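Local structure of Serine/threonine protein phosphatase Stp1 (2PK0) at residues 77-82 / 117-122; 142-147 / 156-161; 167-170 / 176-179. The protein catalyses the hydrolysis of phosphoserine and phosphothreonine in proteins, as a metal-dependent phosphatase of the PP2C family with magnesium bound at its active site. One frame throughout, in Å; residues are numbered along the deposited sequence.

Contact 1 (77-82 / 117-122); sequences DWMLVS and IFAHVG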
loop_
_atom_site.group_PDB
_atom_site.type_symbol
_atom_site.label_atom_id
_atom_site.label_comp_id
_atom_site.label_asym_id
_atom_site.label_seq_id
_atom_site.Cartn_x
_atom_site.Cartn_y
_atom_site.Cartn_z
ATOM N N ASP A 77 6.831 -16.689 -3.505
ATOM C CA ASP A 77 7.539 -17.348 -2.404
ATOM C C ASP A 77 8.296 -16.303 -1.607
ATOM O O ASP A 77 8.228 -16.303 -0.386
ATOM C CB ASP A 77 8.538 -18.412 -2.900
ATOM C CG ASP A 77 7.866 -19.673 -3.423
ATOM O OD1 ASP A 77 6.670 -19.920 -3.128
ATOM O OD2 ASP A 77 8.561 -20.430 -4.135
ATOM N N TRP A 78 8.991 -15.414 -2.319
ATOM C CA TRP A 78 9.775 -14.359 -1.696
ATOM C C TRP A 78 8.938 -13.418 -0.801
ATOM O O TRP A 78 9.388 -13.029 0.281
ATOM C CB TRP A 78 10.544 -13.563 -2.756
ATOM C CG TRP A 78 11.445 -12.500 -2.187
ATOM C CD1 TRP A 78 12.759 -12.643 -1.827
ATOM C CD2 TRP A 78 11.102 -11.129 -1.910
ATOM N NE1 TRP A 78 13.249 -11.461 -1.333
ATOM C CE2 TRP A 78 12.257 -10.513 -1.369
ATOM C CE3 TRP A 78 9.927 -10.366 -2.048
ATOM C CZ2 TRP A 78 12.275 -9.157 -0.982
ATOM C CZ3 TRP A 78 9.946 -9.019 -1.651
ATOM C CH2 TRP A 78 11.117 -8.433 -1.134
ATOM N N MET A 79 7.734 -13.064 -1.249
ATOM C CA MET A 79 6.904 -12.141 -0.495
ATOM C C MET A 79 6.420 -12.770 0.811
ATOM O O MET A 79 6.564 -12.183 1.875
ATOM C CB MET A 79 5.724 -11.642 -1.328
ATOM C CG MET A 79 6.115 -10.648 -2.395
ATOM S SD MET A 79 4.734 -10.213 -3.477
ATOM C CE MET A 79 5.430 -8.851 -4.402
ATOM N N LEU A 80 5.885 -13.977 0.728
ATOM C CA LEU A 80 5.375 -14.676 1.897
ATOM C C LEU A 80 6.448 -14.911 2.949
ATOM O O LEU A 80 6.175 -14.804 4.140
ATOM C CB LEU A 80 4.756 -16.006 1.479
ATOM C CG LEU A 80 3.438 -15.898 0.720
ATOM C CD1 LEU A 80 2.982 -17.279 0.265
ATOM C CD2 LEU A 80 2.393 -15.238 1.599
ATOM N N VAL A 81 7.663 -15.203 2.493
ATOM C CA VAL A 81 8.797 -15.450 3.376
ATOM C C VAL A 81 9.351 -14.168 4.031
ATOM O O VAL A 81 9.448 -14.107 5.256
ATOM C CB VAL A 81 9.891 -16.252 2.642
ATOM C CG1 VAL A 81 11.210 -16.258 3.424
ATOM C CG2 VAL A 81 9.398 -17.686 2.377
ATOM N N SER A 82 9.671 -13.145 3.231
ATOM C CA SER A 82 10.238 -11.874 3.728
ATOM C C SER A 82 9.327 -11.119 4.690
ATOM O O SER A 82 9.787 -10.464 5.627
ATOM C CB SER A 82 10.560 -10.932 2.566
ATOM O OG SER A 82 11.221 -11.614 1.516
ATOM N N ILE A 117 1.940 -8.706 -9.195
ATOM C CA ILE A 117 1.603 -9.519 -8.056
ATOM C C ILE A 117 1.811 -8.706 -6.767
ATOM O O ILE A 117 2.851 -8.067 -6.568
ATOM C CB ILE A 117 2.363 -10.870 -8.028
ATOM C CG1 ILE A 117 2.009 -11.658 -6.752
ATOM C CG2 ILE A 117 3.851 -10.650 -8.139
ATOM C CD1 ILE A 117 2.341 -13.140 -6.809
ATOM N N PHE A 118 0.807 -8.707 -5.901
ATOM C CA PHE A 118 0.940 -7.977 -4.679
ATOM C C PHE A 118 0.832 -8.833 -3.430
ATOM O O PHE A 118 0.194 -9.873 -3.438
ATOM C CB PHE A 118 -0.049 -6.803 -4.636
ATOM C CG PHE A 118 -1.505 -7.209 -4.580
ATOM C CD1 PHE A 118 -2.129 -7.509 -3.360
ATOM C CD2 PHE A 118 -2.270 -7.245 -5.736
ATOM C CE1 PHE A 118 -3.468 -7.862 -3.303
ATOM C CE2 PHE A 118 -3.628 -7.602 -5.685
ATOM C CZ PHE A 118 -4.220 -7.908 -4.477
ATOM N N ALA A 119 1.451 -8.349 -2.357
ATOM C CA ALA A 119 1.201 -8.818 -1.003
ATOM C C ALA A 119 0.627 -7.638 -0.219
ATOM O O ALA A 119 1.100 -6.512 -0.383
ATOM C CB ALA A 119 2.486 -9.298 -0.363
ATOM N N HIS A 120 -0.352 -7.902 0.652
ATOM C CA HIS A 120 -1.131 -6.841 1.317
ATOM C C HIS A 120 -1.462 -7.184 2.771
ATOM O O HIS A 120 -1.942 -8.264 3.046
ATOM C CB HIS A 120 -2.412 -6.590 0.515
ATOM C CG HIS A 120 -3.567 -6.101 1.328
ATOM N ND1 HIS A 120 -3.594 -4.854 1.914
ATOM C CD2 HIS A 120 -4.758 -6.679 1.614
ATOM C CE1 HIS A 120 -4.748 -4.692 2.538
ATOM N NE2 HIS A 120 -5.470 -5.784 2.376
ATOM N N VAL A 121 -1.176 -6.258 3.689
ATOM C CA VAL A 121 -1.360 -6.425 5.127
ATOM C C VAL A 121 -1.797 -5.079 5.708
ATOM O O VAL A 121 -1.036 -4.129 5.649
ATOM C CB VAL A 121 -0.016 -6.754 5.847
ATOM C CG1 VAL A 121 -0.222 -6.854 7.373
ATOM C CG2 VAL A 121 0.608 -8.022 5.335
ATOM N N GLY A 122 -3.002 -4.983 6.266
ATOM C CA GLY A 122 -3.467 -3.728 6.839
ATOM C C GLY A 122 -4.642 -3.076 6.135
ATOM O O GLY A 122 -5.479 -3.756 5.531
#
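The flat peptide link between Phe118 and Ala119 takes the thioether of Met79 on one face: SD sits nearly straight above Phe118 C, at 4.1 Å, and 3.9 Å from Ala119 N. The same sulfur touches the methyl of Ala119 (SD to CB 3.9 Å), while the extended chain carries CE on toward Ile117, reaching its carbonyl O at 3.5 Å and CG2 more loosely. Another flat group, the indole of Trp78, stays clear of the strand; Ser82 OG lies over the centre of one face, 3.2 Å above the ring plane, and Trp64 meets the ring edge-to-face. Ser82 OG also bonds to Trp78 O, which accepts Ser82 N from the opposite face of its carbonyl plane.

This is helix 72-96 lying on one of the two antiparallel sheets of the PP2C fold, over strand 115-121; the axes of 77-82 and 117-121 run at 19° to each other and come within 9.1 Å. Ile117 and Ala119 present their side chains to the helix; Phe118, between them, projects from the other side of the strand. Met79 reaches the strand because CG is anti to the carbonyl carbon (chi1 -74°) and the chain is extended beyond it, carrying the sulfur over the Phe118-Ala119 peptide. Ala110 of the neighbouring strand also touches Met79, and Leu181, across the strand on the other side, touches Ala119.

Contact 2 (142-147 / 156-161); sequences SLVNEL and EEAASH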
loop_
_atom_site.group_PDB
_atom_site.type_symbol
_atom_site.label_atom_id
_atom_site.label_comp_id
_atom_site.label_asym_id
_atom_site.label_seq_id
_atom_site.Cartn_x
_atom_site.Cartn_y
_atom_site.Cartn_z
ATOM N N SER A 142 -9.654 -4.968 8.860
ATOM C CA SER A 142 -10.238 -4.054 9.809
ATOM C C SER A 142 -11.293 -4.787 10.592
ATOM O O SER A 142 -11.676 -5.903 10.233
ATOM C CB SER A 142 -10.913 -2.898 9.063
ATOM O OG SER A 142 -12.101 -3.328 8.407
ATOM N N LEU A 143 -11.773 -4.146 11.650
ATOM C CA LEU A 143 -12.812 -4.714 12.492
ATOM C C LEU A 143 -14.125 -4.889 11.745
ATOM O O LEU A 143 -14.713 -5.978 11.809
ATOM C CB LEU A 143 -13.010 -3.864 13.754
ATOM C CG LEU A 143 -13.672 -4.457 15.003
ATOM C CD1 LEU A 143 -12.978 -3.919 16.229
ATOM C CD2 LEU A 143 -15.131 -4.126 15.077
ATOM N N VAL A 144 -14.573 -3.846 11.032
ATOM C CA VAL A 144 -15.868 -3.905 10.338
ATOM C C VAL A 144 -15.913 -4.973 9.247
ATOM O O VAL A 144 -16.963 -5.569 9.037
ATOM C CB VAL A 144 -16.420 -2.504 9.817
ATOM C CG1 VAL A 144 -16.216 -1.452 10.834
ATOM C CG2 VAL A 144 -15.801 -2.056 8.492
ATOM N N ASN A 145 -14.779 -5.248 8.594
ATOM C CA ASN A 145 -14.732 -6.333 7.596
ATOM C C ASN A 145 -14.787 -7.729 8.211
ATOM O O ASN A 145 -15.260 -8.644 7.566
ATOM C CB ASN A 145 -13.532 -6.210 6.647
ATOM C CG ASN A 145 -13.699 -5.090 5.634
ATOM O OD1 ASN A 145 -14.790 -4.569 5.431
ATOM N ND2 ASN A 145 -12.616 -4.711 5.005
ATOM N N GLU A 146 -14.310 -7.881 9.447
ATOM C CA GLU A 146 -14.438 -9.154 10.167
ATOM C C GLU A 146 -15.897 -9.443 10.524
ATOM O O GLU A 146 -16.361 -10.590 10.389
ATOM C CB GLU A 146 -13.581 -9.186 11.439
ATOM C CG GLU A 146 -12.106 -9.279 11.153
ATOM C CD GLU A 146 -11.317 -9.961 12.254
ATOM O OE1 GLU A 146 -11.507 -9.612 13.454
ATOM O OE2 GLU A 146 -10.496 -10.844 11.901
ATOM N N LEU A 147 -16.596 -8.389 10.967
ATOM C CA LEU A 147 -18.016 -8.463 11.287
ATOM C C LEU A 147 -18.864 -8.836 10.055
ATOM O O LEU A 147 -19.846 -9.578 10.177
ATOM C CB LEU A 147 -18.511 -7.158 11.912
ATOM C CG LEU A 147 -17.951 -6.690 13.268
ATOM C CD1 LEU A 147 -18.505 -5.318 13.636
ATOM C CD2 LEU A 147 -18.217 -7.676 14.409
ATOM N N GLU A 156 -23.416 -2.926 3.314
ATOM C CA GLU A 156 -24.008 -1.590 3.383
ATOM C C GLU A 156 -23.907 -1.016 4.788
ATOM O O GLU A 156 -23.583 0.171 4.951
ATOM C CB GLU A 156 -25.466 -1.621 2.912
ATOM C CG GLU A 156 -26.130 -0.253 2.763
ATOM C CD GLU A 156 -27.553 -0.356 2.220
ATOM O OE1 GLU A 156 -27.747 -1.109 1.238
ATOM O OE2 GLU A 156 -28.471 0.303 2.763
ATOM N N GLU A 157 -24.147 -1.859 5.796
ATOM C CA GLU A 157 -24.009 -1.437 7.208
ATOM C C GLU A 157 -22.585 -1.039 7.592
ATOM O O GLU A 157 -22.391 -0.084 8.337
ATOM C CB GLU A 157 -24.528 -2.506 8.161
ATOM C CG GLU A 157 -26.022 -2.470 8.343
ATOM C CD GLU A 157 -26.642 -3.833 8.602
ATOM O OE1 GLU A 157 -25.932 -4.855 8.535
ATOM O OE2 GLU A 157 -27.861 -3.876 8.866
ATOM N N ALA A 158 -21.592 -1.754 7.064
ATOM C CA ALA A 158 -20.183 -1.469 7.363
ATOM C C ALA A 158 -19.708 -0.189 6.723
ATOM O O ALA A 158 -18.807 0.470 7.237
ATOM C CB ALA A 158 -19.298 -2.609 6.917
ATOM N N ALA A 159 -20.322 0.162 5.599
ATOM C CA ALA A 159 -19.963 1.377 4.882
ATOM C C ALA A 159 -20.351 2.629 5.665
ATOM O O ALA A 159 -19.755 3.681 5.485
ATOM C CB ALA A 159 -20.602 1.384 3.493
ATOM N N SER A 160 -21.351 2.499 6.534
ATOM C CA SER A 160 -21.806 3.608 7.366
ATOM C C SER A 160 -21.577 3.369 8.863
ATOM O O SER A 160 -22.210 4.013 9.697
ATOM C CB SER A 160 -23.281 3.945 7.093
ATOM O OG SER A 160 -24.101 2.799 7.219
ATOM N N HIS A 161 -20.668 2.455 9.197
ATOM C CA HIS A 161 -20.278 2.259 10.585
ATOM C C HIS A 161 -19.600 3.524 11.101
ATOM O O HIS A 161 -18.705 4.054 10.447
ATOM C CB HIS A 161 -19.342 1.063 10.718
ATOM C CG HIS A 161 -19.044 0.687 12.138
ATOM N ND1 HIS A 161 -19.997 0.150 12.978
ATOM C CD2 HIS A 161 -17.908 0.785 12.868
ATOM C CE1 HIS A 161 -19.454 -0.080 14.160
ATOM N NE2 HIS A 161 -18.186 0.293 14.118
#
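Val144 and His161 are brought together by their first torsions: in Val144, chi1 of -43° sets CG1 anti to the carbonyl carbon and CG2 between that carbon and the backbone N, while in His161 the ring swings anti to its own N (chi1 -172°), back toward the first helix. The two methyls of the valine then divide the work. CG1 goes to the histidine, 3.5 Å from CD2, with the ring carbon CG and the CB of His161 a little farther off; the two side chains cross obliquely. CG2 rests on the methyl of Ala158, 3.9 Å from its CB, and the valine CB comes nearly as close. No hydrogen bond spans the pair; the segments bury 169 Å² between them, mostly through Val144, Ala158 and His161.

The two short helices, 143-149 and 155-159, lie in the long connection between strands 133-136 and 180-185, which probably corresponds to the flap subdomain of bacterial PP2C phosphatases. Ser142 is the N-cap of the first, its OG accepting a weak bond from Asn145 N (3.3 Å), and the Asn145 amide is tied by ND2 to Asp140 O. At the second helix, the Glu157 carboxylate turns back to Thr154 N. Leu147 extends the apolar side of the first helix onto Gln152 and Leu153 in the intervening loop. Leu143, Leu147 and His161 also touch a neighbouring molecule in the crystal, which may influence how this part of the surface is set.

Contact 3 (167-170 / 176-179); sequences ITQS and PVEP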
loop_
_atom_site.group_PDB
_atom_site.type_symbol
_atom_site.label_atom_id
_atom_site.label_comp_id
_atom_site.label_asym_id
_atom_site.label_seq_id
_atom_site.Cartn_x
_atom_site.Cartn_y
_atom_site.Cartn_z
ATOM N N ILE A 167 -7.518 -1.590 13.095
ATOM C CA ILE A 167 -6.808 -2.567 12.276
ATOM C C ILE A 167 -6.709 -3.939 12.974
ATOM O O ILE A 167 -6.567 -4.019 14.203
ATOM C CB ILE A 167 -5.440 -1.983 11.872
ATOM C CG1 ILE A 167 -5.013 -2.479 10.502
ATOM C CG2 ILE A 167 -4.365 -2.197 12.945
ATOM C CD1 ILE A 167 -3.861 -1.685 9.969
ATOM N N THR A 168 -6.850 -5.017 12.207
ATOM C CA THR A 168 -6.851 -6.358 12.801
ATOM C C THR A 168 -5.548 -7.130 12.617
ATOM O O THR A 168 -5.328 -8.136 13.298
ATOM C CB THR A 168 -8.057 -7.247 12.361
ATOM O OG1 THR A 168 -8.063 -7.452 10.938
ATOM C CG2 THR A 168 -9.361 -6.646 12.822
ATOM N N GLN A 169 -4.704 -6.677 11.692
ATOM C CA GLN A 169 -3.323 -7.160 11.638
ATOM C C GLN A 169 -2.342 -6.140 11.085
ATOM O O GLN A 169 -2.703 -5.276 10.304
ATOM C CB GLN A 169 -3.197 -8.486 10.897
ATOM C CG GLN A 169 -3.554 -8.444 9.465
ATOM C CD GLN A 169 -3.311 -9.772 8.809
ATOM O OE1 GLN A 169 -2.589 -10.620 9.343
ATOM N NE2 GLN A 169 -3.912 -9.973 7.652
ATOM N N SER A 170 -1.097 -6.232 11.523
ATOM C CA SER A 170 -0.084 -5.326 11.042
ATOM C C SER A 170 1.212 -6.073 11.152
ATOM O O SER A 170 1.294 -7.048 11.877
ATOM C CB SER A 170 -0.009 -4.086 11.921
ATOM O OG SER A 170 0.420 -4.430 13.229
ATOM N N PRO A 176 1.864 -14.903 13.645
ATOM C CA PRO A 176 2.263 -14.701 12.237
ATOM C C PRO A 176 1.213 -13.921 11.428
ATOM O O PRO A 176 0.021 -14.019 11.732
ATOM C CB PRO A 176 2.384 -16.132 11.692
ATOM C CG PRO A 176 2.529 -17.006 12.906
ATOM C CD PRO A 176 1.766 -16.333 13.999
ATOM N N VAL A 177 1.638 -13.140 10.434
ATOM C CA VAL A 177 0.666 -12.391 9.636
ATOM C C VAL A 177 0.155 -13.260 8.521
ATOM O O VAL A 177 0.859 -14.148 8.067
ATOM C CB VAL A 177 1.208 -11.058 9.037
ATOM C CG1 VAL A 177 1.392 -10.012 10.109
ATOM C CG2 VAL A 177 2.487 -11.275 8.306
ATOM N N GLU A 178 -1.083 -13.011 8.100
ATOM C CA GLU A 178 -1.667 -13.653 6.929
ATOM C C GLU A 178 -1.888 -12.595 5.839
ATOM O O GLU A 178 -2.966 -12.015 5.767
ATOM C CB GLU A 178 -3.031 -14.271 7.277
ATOM C CG GLU A 178 -3.127 -14.993 8.628
ATOM C CD GLU A 178 -4.581 -15.201 9.101
ATOM O OE1 GLU A 178 -5.477 -15.371 8.246
ATOM O OE2 GLU A 178 -4.830 -15.188 10.327
ATOM N N PRO A 179 -0.878 -12.331 4.996
ATOM C CA PRO A 179 -1.076 -11.357 3.916
ATOM C C PRO A 179 -1.982 -11.864 2.808
ATOM O O PRO A 179 -2.101 -13.071 2.622
ATOM C CB PRO A 179 0.330 -11.149 3.360
ATOM C CG PRO A 179 1.076 -12.370 3.732
ATOM C CD PRO A 179 0.478 -12.905 4.992
#
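The carboxamide of Gln169 meets the backbone of Glu178 with both its polar groups. Glu178 N donates to Gln169 OE1 at 3.1 Å, with an N-H...O angle of 165°, from a position tilted only slightly out of the side chain's carbonyl plane. In the other direction Gln169 NE2 donates to Glu178 O at 2.9 Å, but here the nitrogen stands well above the carbonyl plane of the acceptor, 51° out of it. Thus the amide meets one residue's N-H and C=O together, much as a neighbouring strand would, just before the chain enters strand 180-185. The reach comes from an extended chain beyond CG (chi2 176°).

Alongside, Val177 lies against the same loop by two routes: its CB is 3.8 Å from Gln169 OE1, and CG1 touches Ser170 O at 3.5 Å. Val177 also packs on Ile83 and Asn87 of helix 72-96, and its N is bonded to Glu84 of that helix. The Gln169 side chain also touches His141.

Because one partner is a donor and the other an acceptor, the pairing fixes which end of the amide is oxygen and which nitrogen. Both bonds are between neutral groups and leave the Glu178 carboxylate out, making the link a matter of backbone recognition.

In the fold
Contact 3 touches both others. Pro179 fits between the two segments of contact 1: its CB lies 3.7 Å from His120 O and its CG 3.8 Å from Leu80 CD2, with the two centres 12 Å apart. Toward contact 2, about 17 Å away between centres, the methyl CG2 of Thr168 lies 3.5 Å from Ser142 C, at the start of helix 143-149. Contacts 1 and 2 do not touch; their centres are 25 Å apart. Two magnesium sites, one of Asp41 and Gly42 and one of Asp41, Asp197 and Asp236, lie nearby, the Ser170 side chain being about 10 Å from one bound ion. Contact 3 therefore bridges the sheet-and-helix core and the probable flap.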